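Mitochondrial association factor 1 (Toxoplasma gondii, PDB 6BXT) binds ADP-ribose in a macro-domain-like fold and probably helps the parasite associate with host mitochondria. Local coordinates at residues 43-48 with 213-218; 47-52 with 167-172; 9-14 with 263-268. All coordinates share one frame; numbering follows the deposited sequence.

Contact 1: residues 43-48 with 213-218; sequences KRVATV and AIRLPL. With APR (adenosine-5-diphosphoribose), chain D.
Val-48 packs into the apolar side of the contact: its CG2 meets Ile-214 CG2 at 3.5 Å and Leu-216 CD2 at 3.7 Å. CG2, anti to the carbonyl carbon, is the branch that leans to 213-218, and Ile-193 and Val-197 of helix 179-201 close over the cluster. The neighbouring ring of Pro-217 reaches the backbone instead, with CD 3.3 Å from Val-48 O. Three backbone bonds pair the strands: Ala-46 N to Ala-213 O (3.1 Å), Arg-215 N to Ala-46 O (3.2 Å) and Val-48 N to Arg-215 O (2.9 Å). These are parallel central strands of the mixed sheet in a macro-domain-like alpha/beta fold, and just past them Pro-217 CB faces O4' of the bound ADP-ribose. On the other face Arg-215 crosses Thr-47, its CB 3.5 Å from Thr-47 OG1, while the hydroxyl itself bonds to Leu-36 O. A bend at chi3 (-57°) brings the buried guanidinium beside Val-45, CG1 lying 4.0 Å from NE in an oblique approach. Asp-38, Pro-35 O and Gln-255 share its N-H groups, which fixes its rotation and should keep it charged. Toward the start of the strands Val-45 CG2 touches Ala-213 CB, and before it Lys-43 turns its exposed end away from 213-218.

Contact 2: residues 47-52 with 167-172; sequences TVDAGT and MLYTVA. With APR (adenosine-5-diphosphoribose), chain D.
The Tyr-169 ring carries Gly-51 CA over one face, 3.7 Å from the ring centroid and shifted toward the rim, a CH-pi contact. Asp-49 lies alongside on the same face of the sheet, its OD2 3.6 Å from Tyr-169 CD2 in an oblique approach, with carboxylate and ring planes 67° apart. Strands 45-51 and 166-171 are parallel neighbours in the middle of the macro-domain-like sheet, and the ring leans along the C-terminal end of the first. Its CG is anti to the backbone N (chi1 -177°), which carries the hydroxyl forward to the turn after the strand. There Thr-52 N donates to Tyr-169 OH over 2.9 Å in a nearly straight bond (172°). The same oxygen also bonds to Phe-56 O, so the phenol ties two parts of the chain after the strand together. Along the strands, Leu-168 N to Thr-47 O (2.8 Å), Asp-49 N to Leu-168 O and Thr-170 N to Asp-49 O (3.0 Å) join the backbones. On the opposite face of the sheet Val-48 CG1 touches Thr-170 CG2 at 3.6 Å, while Thr-170 OG1 turns to Ala-146 O. The strand end also borders the ligand: Ala-50 is the centre of an inverse gamma turn with a weak closing bond, its CB lies 3.2 Å from O1B of the distal phosphate, and Thr-52 CB lies 3.3 Å from O3D of the terminal ribose.

Contact 3: residues 9-14 with 263-268; sequences LTLRFT and TALRGL
Leu-265 spreads its two methyl groups over three side chains of strand 9-13: CD1 meets Leu-11 CD1 at 3.6 Å and Phe-13 CZ at 4.2 Å, while CD2 meets Leu-9 CD2 at 4.0 Å. This is helix-on-sheet packing at the margin of the alpha/beta fold, where the C-terminal helix 263-271 covers the outermost strand of the sheet and its antiparallel neighbour 19-23. Strand and helix segments run in nearly the same direction, 27° apart, with axes 11.8 Å from each other, a gap bridged by side chains. Leu-265 does not start out toward the strand; its CG, anti to the backbone N (chi1 177°), carries the forked end there. Leu-9 and Leu-11 both meet Leu-265 at about a right angle. Phe-13 is the most deeply buried strand residue of the contact. With chi2 at 83° the ring plane stands nearly perpendicular to the plane of CA, CB and CG, and an edge faces the helix, with Leu-265 CD1 and Leu-268 O both near the ring plane. Leu-268 approaches with the base of its side chain rather than its tip: its CB touches the ring while the side chain also packs on Ala-238 and Phe-256. Phe-23 of strand 19-23 lies against both leucines of the helix. At the ring edge, Phe-13 CE2 sits 3.7 Å from Leu-268 CB and 3.6 Å from Leu-268 O.

How the contacts relate
All three contacts involve one mixed sheet. Contacts 1 and 2 both use strand 45-51, pairing it with its two neighbours 213-216 and 166-171; they share Thr-47 and Val-48, their centres are 10 Å apart, and Ala-46 CB packs on Leu-168 CD1. Both reach ADP-ribose, so the C-terminal end of strand 45-51 and the residues just after 213-216 border its site. Contact 3 lies at the sheet margin, its centre 16 Å from contact 1 and 21 Å from contact 2. It joins the first strand to the last helix, and the other two contacts are nested within the loop it closes. Leu-218 links contacts 1 and 3 by packing against Thr-263 and Ala-264.

Contact 1: residues 43-48 with 213-218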
loop_
_atom_site.group_PDB
_atom_site.type_symbol
_atom_site.label_atom_id
_atom_site.label_comp_id
_atom_site.label_asym_id
_atom_site.label_seq_id
_atom_site.Cartn_x
_atom_site.Cartn_y
_atom_site.Cartn_z
ATOM N N LYS A 43 6.018 15.660 -5.942
ATOM C CA LYS A 43 6.724 14.530 -5.346
ATOM C C LYS A 43 6.373 13.223 -6.050
ATOM O O LYS A 43 5.295 13.091 -6.634
ATOM C CB LYS A 43 6.385 14.412 -3.854
ATOM C CG LYS A 43 7.176 15.339 -2.945
ATOM C CD LYS A 43 6.606 16.743 -2.954
ATOM C CE LYS A 43 7.555 17.739 -2.313
ATOM N NZ LYS A 43 7.079 19.143 -2.478
ATOM N N ARG A 44 7.288 12.259 -5.995
ATOM C CA ARG A 44 6.977 10.895 -6.406
ATOM C C ARG A 44 6.223 10.211 -5.275
ATOM O O ARG A 44 6.818 9.798 -4.280
ATOM C CB ARG A 44 8.246 10.118 -6.758
ATOM C CG ARG A 44 8.021 8.615 -6.912
ATOM C CD ARG A 44 9.213 7.911 -7.536
ATOM N NE ARG A 44 9.403 8.287 -8.936
ATOM C CZ ARG A 44 10.225 9.243 -9.364
ATOM N NH1 ARG A 44 10.318 9.496 -10.663
ATOM N NH2 ARG A 44 10.954 9.948 -8.507
ATOM N N VAL A 45 4.906 10.111 -5.429
ATOM C CA VAL A 45 4.043 9.563 -4.389
ATOM C C VAL A 45 3.605 8.141 -4.728
ATOM O O VAL A 45 2.886 7.920 -5.703
ATOM C CB VAL A 45 2.798 10.447 -4.184
ATOM C CG1 VAL A 45 1.935 9.913 -3.047
ATOM C CG2 VAL A 45 3.216 11.890 -3.912
ATOM N N ALA A 46 4.044 7.183 -3.916
ATOM C CA ALA A 46 3.674 5.785 -4.098
ATOM C C ALA A 46 2.422 5.455 -3.296
ATOM O O ALA A 46 2.457 5.401 -2.067
ATOM C CB ALA A 46 4.824 4.870 -3.690
ATOM N N THR A 47 1.319 5.228 -4.001
ATOM C CA THR A 47 0.045 4.923 -3.361
ATOM C C THR A 47 -0.054 3.434 -3.060
ATOM O O THR A 47 0.411 2.603 -3.839
ATOM C CB THR A 47 -1.145 5.350 -4.240
ATOM O OG1 THR A 47 -1.071 6.758 -4.495
ATOM C CG2 THR A 47 -2.470 5.037 -3.558
ATOM N N VAL A 48 -0.670 3.108 -1.928
ATOM C CA VAL A 48 -0.752 1.732 -1.459
ATOM C C VAL A 48 -2.093 1.099 -1.809
ATOM O O VAL A 48 -3.145 1.555 -1.362
ATOM C CB VAL A 48 -0.542 1.654 0.066
ATOM C CG1 VAL A 48 -0.609 0.208 0.549
ATOM C CG2 VAL A 48 0.790 2.282 0.448
ATOM N N ALA A 213 7.024 10.037 -0.718
ATOM C CA ALA A 213 5.782 10.074 0.048
ATOM C C ALA A 213 4.973 8.801 -0.189
ATOM O O ALA A 213 5.162 8.118 -1.196
ATOM C CB ALA A 213 4.964 11.301 -0.317
ATOM N N ILE A 214 4.081 8.485 0.748
ATOM C CA ILE A 214 3.266 7.274 0.667
ATOM C C ILE A 214 1.799 7.585 0.946
ATOM O O ILE A 214 1.447 8.024 2.041
ATOM C CB ILE A 214 3.740 6.197 1.664
ATOM C CG1 ILE A 214 5.234 5.923 1.484
ATOM C CG2 ILE A 214 2.941 4.909 1.478
ATOM C CD1 ILE A 214 5.822 5.008 2.537
ATOM N N ARG A 215 0.951 7.344 -0.049
ATOM C CA ARG A 215 -0.482 7.566 0.088
ATOM C C ARG A 215 -1.169 6.293 0.569
ATOM O O ARG A 215 -1.306 5.330 -0.184
ATOM C CB ARG A 215 -1.079 8.030 -1.241
ATOM C CG ARG A 215 -2.502 8.556 -1.129
ATOM C CD ARG A 215 -2.835 9.521 -2.256
ATOM N NE ARG A 215 -1.912 10.653 -2.301
ATOM C CZ ARG A 215 -2.054 11.712 -3.092
ATOM N NH1 ARG A 215 -3.093 11.805 -3.912
ATOM N NH2 ARG A 215 -1.155 12.686 -3.057
ATOM N N LEU A 216 -1.599 6.302 1.829
ATOM C CA LEU A 216 -2.222 5.138 2.451
ATOM C C LEU A 216 -3.729 5.307 2.601
ATOM O O LEU A 216 -4.187 6.335 3.092
ATOM C CB LEU A 216 -1.619 4.883 3.835
ATOM C CG LEU A 216 -0.109 4.686 3.918
ATOM C CD1 LEU A 216 0.436 5.393 5.142
ATOM C CD2 LEU A 216 0.212 3.204 3.958
ATOM N N PRO A 217 -4.508 4.298 2.185
ATOM C CA PRO A 217 -5.898 4.274 2.643
ATOM C C PRO A 217 -5.950 3.761 4.073
ATOM O O PRO A 217 -4.912 3.351 4.595
ATOM C CB PRO A 217 -6.572 3.302 1.677
ATOM C CG PRO A 217 -5.480 2.370 1.281
ATOM C CD PRO A 217 -4.221 3.198 1.246
ATOM N N LEU A 218 -7.118 3.781 4.701
ATOM C CA LEU A 218 -7.267 3.152 6.005
ATOM C C LEU A 218 -7.432 1.654 5.792
ATOM O O LEU A 218 -8.541 1.177 5.546
ATOM C CB LEU A 218 -8.460 3.730 6.768
ATOM C CG LEU A 218 -8.629 3.234 8.207
ATOM C CD1 LEU A 218 -7.495 3.728 9.092
ATOM C CD2 LEU A 218 -9.967 3.674 8.768
HETATM N N1 APR D . -11.062 4.827 -3.842
HETATM C C2 APR D . -10.386 5.260 -2.755
HETATM N N3 APR D . -10.679 4.748 -1.519
HETATM C C4 APR D . -11.649 3.801 -1.380
HETATM C C5 APR D . -12.324 3.368 -2.468
HETATM C C6 APR D . -12.031 3.885 -3.712
HETATM N N6 APR D . -12.521 3.667 -5.031
HETATM N N7 APR D . -13.231 2.430 -2.058
HETATM C C8 APR D . -13.106 2.291 -0.712
HETATM N N9 APR D . -12.124 3.140 -0.275
HETATM C "C1'" APR D . -11.675 3.330 1.012
HETATM C "C2'" APR D . -12.398 2.762 1.991
HETATM O "O2'" APR D . -13.212 3.791 2.655
HETATM C "C3'" APR D . -11.374 2.191 2.989
HETATM O "O3'" APR D . -11.157 3.049 3.991
HETATM O "O4'" APR D . -10.135 2.722 1.101
HETATM C "C4'" APR D . -10.044 1.961 2.135
HETATM C "C5'" APR D . -9.945 0.523 1.688
HETATM O "O5'" APR D . -11.024 0.228 0.782
HETATM P PA APR D . -11.292 -1.273 0.429
HETATM O O1A APR D . -10.247 -1.768 -0.556
HETATM O O2A APR D . -12.641 -1.441 -0.146
HETATM O O3A APR D . -11.195 -2.106 1.806
HETATM P PB APR D . -10.222 -3.329 2.084
HETATM O O1B APR D . -8.814 -2.834 2.415
HETATM O O2B APR D . -10.790 -4.103 3.274
HETATM O O5D APR D . -10.181 -4.288 0.818
HETATM C C5D APR D . -11.204 -5.250 0.775
HETATM O O4D APR D . -11.687 -4.633 -1.406
HETATM O O1D APR D . -10.040 -3.460 -2.762
HETATM C C1D APR D . -10.688 -4.672 -2.674
HETATM O O2D APR D . -9.813 -6.545 -3.714
HETATM C C2D APR D . -9.811 -5.659 -2.501
HETATM O O3D APR D . -10.656 -7.696 -1.712
HETATM C C3D APR D . -10.262 -6.450 -1.308
HETATM C C4D APR D . -11.495 -5.679 -0.697
#

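Contact 2: residues 47-52 with 167-172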
loop_
_atom_site.group_PDB
_atom_site.type_symbol
_atom_site.label_atom_id
_atom_site.label_comp_id
_atom_site.label_asym_id
_atom_site.label_seq_id
_atom_site.Cartn_x
_atom_site.Cartn_y
_atom_site.Cartn_z
ATOM N N THR A 47 1.319 5.228 -4.001
ATOM C CA THR A 47 0.045 4.923 -3.361
ATOM C C THR A 47 -0.054 3.434 -3.060
ATOM O O THR A 47 0.411 2.603 -3.839
ATOM C CB THR A 47 -1.145 5.350 -4.240
ATOM O OG1 THR A 47 -1.071 6.758 -4.495
ATOM C CG2 THR A 47 -2.470 5.037 -3.558
ATOM N N VAL A 48 -0.670 3.108 -1.928
ATOM C CA VAL A 48 -0.752 1.732 -1.459
ATOM C C VAL A 48 -2.093 1.099 -1.809
ATOM O O VAL A 48 -3.145 1.555 -1.362
ATOM C CB VAL A 48 -0.542 1.654 0.066
ATOM C CG1 VAL A 48 -0.609 0.208 0.549
ATOM C CG2 VAL A 48 0.790 2.282 0.448
ATOM N N ASP A 49 -2.039 0.030 -2.595
ATOM C CA ASP A 49 -3.234 -0.709 -2.974
ATOM C C ASP A 49 -3.692 -1.608 -1.828
ATOM O O ASP A 49 -2.933 -2.452 -1.342
ATOM C CB ASP A 49 -2.963 -1.545 -4.228
ATOM C CG ASP A 49 -4.223 -2.150 -4.817
ATOM O OD1 ASP A 49 -5.251 -2.220 -4.115
ATOM O OD2 ASP A 49 -4.176 -2.568 -5.993
ATOM N N ALA A 50 -4.932 -1.415 -1.394
ATOM C CA ALA A 50 -5.529 -2.285 -0.391
ATOM C C ALA A 50 -5.846 -3.632 -1.029
ATOM O O ALA A 50 -6.971 -3.874 -1.465
ATOM C CB ALA A 50 -6.775 -1.657 0.189
ATOM N N GLY A 51 -4.839 -4.500 -1.083
ATOM C CA GLY A 51 -4.935 -5.755 -1.806
ATOM C C GLY A 51 -5.799 -6.809 -1.142
ATOM O O GLY A 51 -6.360 -6.592 -0.069
ATOM N N THR A 52 -5.889 -7.964 -1.796
ATOM C CA THR A 52 -6.708 -9.074 -1.326
ATOM C C THR A 52 -5.855 -10.321 -1.123
ATOM O O THR A 52 -4.657 -10.325 -1.410
ATOM C CB THR A 52 -7.845 -9.388 -2.316
ATOM O OG1 THR A 52 -8.522 -10.585 -1.911
ATOM C CG2 THR A 52 -7.298 -9.564 -3.727
ATOM N N MET A 167 3.770 2.187 -7.296
ATOM C CA MET A 167 2.626 1.788 -6.490
ATOM C C MET A 167 3.047 0.744 -5.465
ATOM O O MET A 167 4.126 0.156 -5.569
ATOM C CB MET A 167 1.508 1.230 -7.373
ATOM C CG MET A 167 1.863 -0.068 -8.098
ATOM S SD MET A 167 0.428 -0.915 -8.782
ATOM C CE MET A 167 -0.459 -1.373 -7.293
ATOM N N LEU A 168 2.189 0.521 -4.475
ATOM C CA LEU A 168 2.378 -0.560 -3.521
ATOM C C LEU A 168 1.111 -1.397 -3.434
ATOM O O LEU A 168 0.026 -0.937 -3.785
ATOM C CB LEU A 168 2.750 -0.020 -2.140
ATOM C CG LEU A 168 4.111 0.669 -2.053
ATOM C CD1 LEU A 168 3.940 2.147 -1.752
ATOM C CD2 LEU A 168 4.975 -0.003 -1.000
ATOM N N TYR A 169 1.267 -2.627 -2.961
ATOM C CA TYR A 169 0.164 -3.564 -2.832
ATOM C C TYR A 169 0.350 -4.335 -1.536
ATOM O O TYR A 169 1.411 -4.912 -1.306
ATOM C CB TYR A 169 0.124 -4.511 -4.036
ATOM C CG TYR A 169 -1.025 -5.501 -4.053
ATOM C CD1 TYR A 169 -1.027 -6.612 -3.219
ATOM C CD2 TYR A 169 -2.088 -5.343 -4.930
ATOM C CE1 TYR A 169 -2.069 -7.523 -3.243
ATOM C CE2 TYR A 169 -3.131 -6.250 -4.964
ATOM C CZ TYR A 169 -3.116 -7.338 -4.120
ATOM O OH TYR A 169 -4.152 -8.242 -4.145
ATOM N N THR A 170 -0.673 -4.335 -0.691
ATOM C CA THR A 170 -0.603 -5.035 0.583
ATOM C C THR A 170 -1.936 -5.698 0.894
ATOM O O THR A 170 -2.974 -5.295 0.374
ATOM C CB THR A 170 -0.219 -4.080 1.736
ATOM O OG1 THR A 170 0.027 -4.836 2.928
ATOM C CG2 THR A 170 -1.325 -3.059 1.993
ATOM N N VAL A 171 -1.894 -6.722 1.740
ATOM C CA VAL A 171 -3.095 -7.436 2.154
ATOM C C VAL A 171 -3.333 -7.194 3.638
ATOM O O VAL A 171 -2.508 -7.560 4.474
ATOM C CB VAL A 171 -2.980 -8.947 1.886
ATOM C CG1 VAL A 171 -4.327 -9.625 2.086
ATOM C CG2 VAL A 171 -2.465 -9.201 0.477
ATOM N N ALA A 172 -4.462 -6.572 3.958
ATOM C CA ALA A 172 -4.769 -6.206 5.334
ATOM C C ALA A 172 -5.514 -7.331 6.047
ATOM O O ALA A 172 -6.156 -8.159 5.401
ATOM C CB ALA A 172 -5.586 -4.924 5.365
HETATM N N1 APR D . -11.062 4.827 -3.842
HETATM C C2 APR D . -10.386 5.260 -2.755
HETATM N N3 APR D . -10.679 4.748 -1.519
HETATM C C4 APR D . -11.649 3.801 -1.380
HETATM C C5 APR D . -12.324 3.368 -2.468
HETATM C C6 APR D . -12.031 3.885 -3.712
HETATM N N6 APR D . -12.521 3.667 -5.031
HETATM N N7 APR D . -13.231 2.430 -2.058
HETATM C C8 APR D . -13.106 2.291 -0.712
HETATM N N9 APR D . -12.124 3.140 -0.275
HETATM C "C1'" APR D . -11.675 3.330 1.012
HETATM C "C2'" APR D . -12.398 2.762 1.991
HETATM O "O2'" APR D . -13.212 3.791 2.655
HETATM C "C3'" APR D . -11.374 2.191 2.989
HETATM O "O3'" APR D . -11.157 3.049 3.991
HETATM O "O4'" APR D . -10.135 2.722 1.101
HETATM C "C4'" APR D . -10.044 1.961 2.135
HETATM C "C5'" APR D . -9.945 0.523 1.688
HETATM O "O5'" APR D . -11.024 0.228 0.782
HETATM P PA APR D . -11.292 -1.273 0.429
HETATM O O1A APR D . -10.247 -1.768 -0.556
HETATM O O2A APR D . -12.641 -1.441 -0.146
HETATM O O3A APR D . -11.195 -2.106 1.806
HETATM P PB APR D . -10.222 -3.329 2.084
HETATM O O1B APR D . -8.814 -2.834 2.415
HETATM O O2B APR D . -10.790 -4.103 3.274
HETATM O O5D APR D . -10.181 -4.288 0.818
HETATM C C5D APR D . -11.204 -5.250 0.775
HETATM O O4D APR D . -11.687 -4.633 -1.406
HETATM O O1D APR D . -10.040 -3.460 -2.762
HETATM C C1D APR D . -10.688 -4.672 -2.674
HETATM O O2D APR D . -9.813 -6.545 -3.714
HETATM C C2D APR D . -9.811 -5.659 -2.501
HETATM O O3D APR D . -10.656 -7.696 -1.712
HETATM C C3D APR D . -10.262 -6.450 -1.308
HETATM C C4D APR D . -11.495 -5.679 -0.697
#

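Contact 3: residues 9-14 with 263-268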
loop_
_atom_site.group_PDB
_atom_site.type_symbol
_atom_site.label_atom_id
_atom_site.label_comp_id
_atom_site.label_asym_id
_atom_site.label_seq_id
_atom_site.Cartn_x
_atom_site.Cartn_y
_atom_site.Cartn_z
ATOM N N LEU A 9 -4.578 18.539 5.138
ATOM C CA LEU A 9 -4.354 18.865 6.542
ATOM C C LEU A 9 -3.043 18.269 7.035
ATOM O O LEU A 9 -2.933 17.058 7.226
ATOM C CB LEU A 9 -5.515 18.362 7.402
ATOM C CG LEU A 9 -5.328 18.475 8.917
ATOM C CD1 LEU A 9 -5.068 19.914 9.322
ATOM C CD2 LEU A 9 -6.538 17.917 9.646
ATOM N N THR A 10 -2.053 19.132 7.246
ATOM C CA THR A 10 -0.738 18.709 7.715
ATOM C C THR A 10 -0.617 18.896 9.226
ATOM O O THR A 10 -0.834 19.991 9.745
ATOM C CB THR A 10 0.382 19.496 7.015
ATOM O OG1 THR A 10 0.238 19.375 5.595
ATOM C CG2 THR A 10 1.751 18.976 7.431
ATOM N N LEU A 11 -0.269 17.817 9.920
ATOM C CA LEU A 11 -0.090 17.844 11.369
ATOM C C LEU A 11 1.204 17.147 11.766
ATOM O O LEU A 11 1.427 15.993 11.403
ATOM C CB LEU A 11 -1.271 17.169 12.069
ATOM C CG LEU A 11 -2.654 17.766 11.813
ATOM C CD1 LEU A 11 -3.727 16.877 12.419
ATOM C CD2 LEU A 11 -2.742 19.172 12.376
ATOM N N ARG A 12 2.054 17.849 12.508
ATOM C CA ARG A 12 3.266 17.244 13.048
ATOM C C ARG A 12 2.907 16.398 14.265
ATOM O O ARG A 12 2.156 16.841 15.135
ATOM C CB ARG A 12 4.295 18.314 13.422
ATOM C CG ARG A 12 5.616 17.744 13.911
ATOM C CD ARG A 12 6.740 18.767 13.858
ATOM N NE ARG A 12 7.587 18.598 12.674
ATOM C CZ ARG A 12 7.520 19.334 11.566
ATOM N NH1 ARG A 12 6.643 20.325 11.450
ATOM N NH2 ARG A 12 8.346 19.079 10.561
ATOM N N PHE A 13 3.442 15.180 14.318
ATOM C CA PHE A 13 3.126 14.241 15.392
ATOM C C PHE A 13 4.346 13.955 16.262
ATOM O O PHE A 13 5.393 13.538 15.765
ATOM C CB PHE A 13 2.573 12.940 14.807
ATOM C CG PHE A 13 1.117 13.017 14.443
ATOM C CD1 PHE A 13 0.718 13.549 13.228
ATOM C CD2 PHE A 13 0.147 12.562 15.322
ATOM C CE1 PHE A 13 -0.621 13.625 12.895
ATOM C CE2 PHE A 13 -1.193 12.634 14.995
ATOM C CZ PHE A 13 -1.577 13.166 13.780
ATOM N N THR A 14 4.202 14.182 17.564
ATOM C CA THR A 14 5.314 14.023 18.492
ATOM C C THR A 14 5.660 12.549 18.704
ATOM O O THR A 14 6.827 12.199 18.883
ATOM C CB THR A 14 5.009 14.674 19.859
ATOM O OG1 THR A 14 6.192 14.677 20.665
ATOM C CG2 THR A 14 3.905 13.923 20.585
ATOM N N THR A 263 -11.163 8.207 10.931
ATOM C CA THR A 263 -10.601 7.485 12.070
ATOM C C THR A 263 -9.087 7.279 11.984
ATOM O O THR A 263 -8.457 6.905 12.973
ATOM C CB THR A 263 -11.268 6.108 12.236
ATOM O OG1 THR A 263 -11.113 5.344 11.035
ATOM C CG2 THR A 263 -12.746 6.274 12.543
ATOM N N ALA A 264 -8.503 7.512 10.813
ATOM C CA ALA A 264 -7.050 7.469 10.684
ATOM C C ALA A 264 -6.445 8.602 11.502
ATOM O O ALA A 264 -5.382 8.454 12.105
ATOM C CB ALA A 264 -6.626 7.575 9.227
ATOM N N LEU A 265 -7.143 9.733 11.519
ATOM C CA LEU A 265 -6.706 10.909 12.260
ATOM C C LEU A 265 -7.069 10.801 13.736
ATOM O O LEU A 265 -6.237 11.051 14.606
ATOM C CB LEU A 265 -7.328 12.173 11.662
ATOM C CG LEU A 265 -7.027 13.494 12.372
ATOM C CD1 LEU A 265 -5.529 13.748 12.454
ATOM C CD2 LEU A 265 -7.724 14.641 11.659
ATOM N N ARG A 266 -8.317 10.432 14.010
ATOM C CA ARG A 266 -8.798 10.325 15.383
ATOM C C ARG A 266 -7.982 9.317 16.182
ATOM O O ARG A 266 -7.709 9.526 17.366
ATOM C CB ARG A 266 -10.276 9.927 15.406
ATOM C CG ARG A 266 -11.209 10.948 14.774
ATOM C CD ARG A 266 -12.661 10.609 15.067
ATOM N NE ARG A 266 -12.981 10.791 16.481
ATOM C CZ ARG A 266 -14.078 10.328 17.071
ATOM N NH1 ARG A 266 -14.975 9.639 16.377
ATOM N NH2 ARG A 266 -14.276 10.548 18.364
ATOM N N GLY A 267 -7.592 8.225 15.531
ATOM C CA GLY A 267 -6.798 7.196 16.176
ATOM C C GLY A 267 -5.402 7.677 16.512
ATOM O O GLY A 267 -4.875 7.375 17.581
ATOM N N LEU A 268 -4.800 8.432 15.598
ATOM C CA LEU A 268 -3.458 8.959 15.809
ATOM C C LEU A 268 -3.472 10.122 16.797
ATOM O O LEU A 268 -2.479 10.380 17.475
ATOM C CB LEU A 268 -2.839 9.399 14.480
ATOM C CG LEU A 268 -2.158 8.295 13.665
ATOM C CD1 LEU A 268 -1.836 8.779 12.262
ATOM C CD2 LEU A 268 -0.886 7.820 14.357
#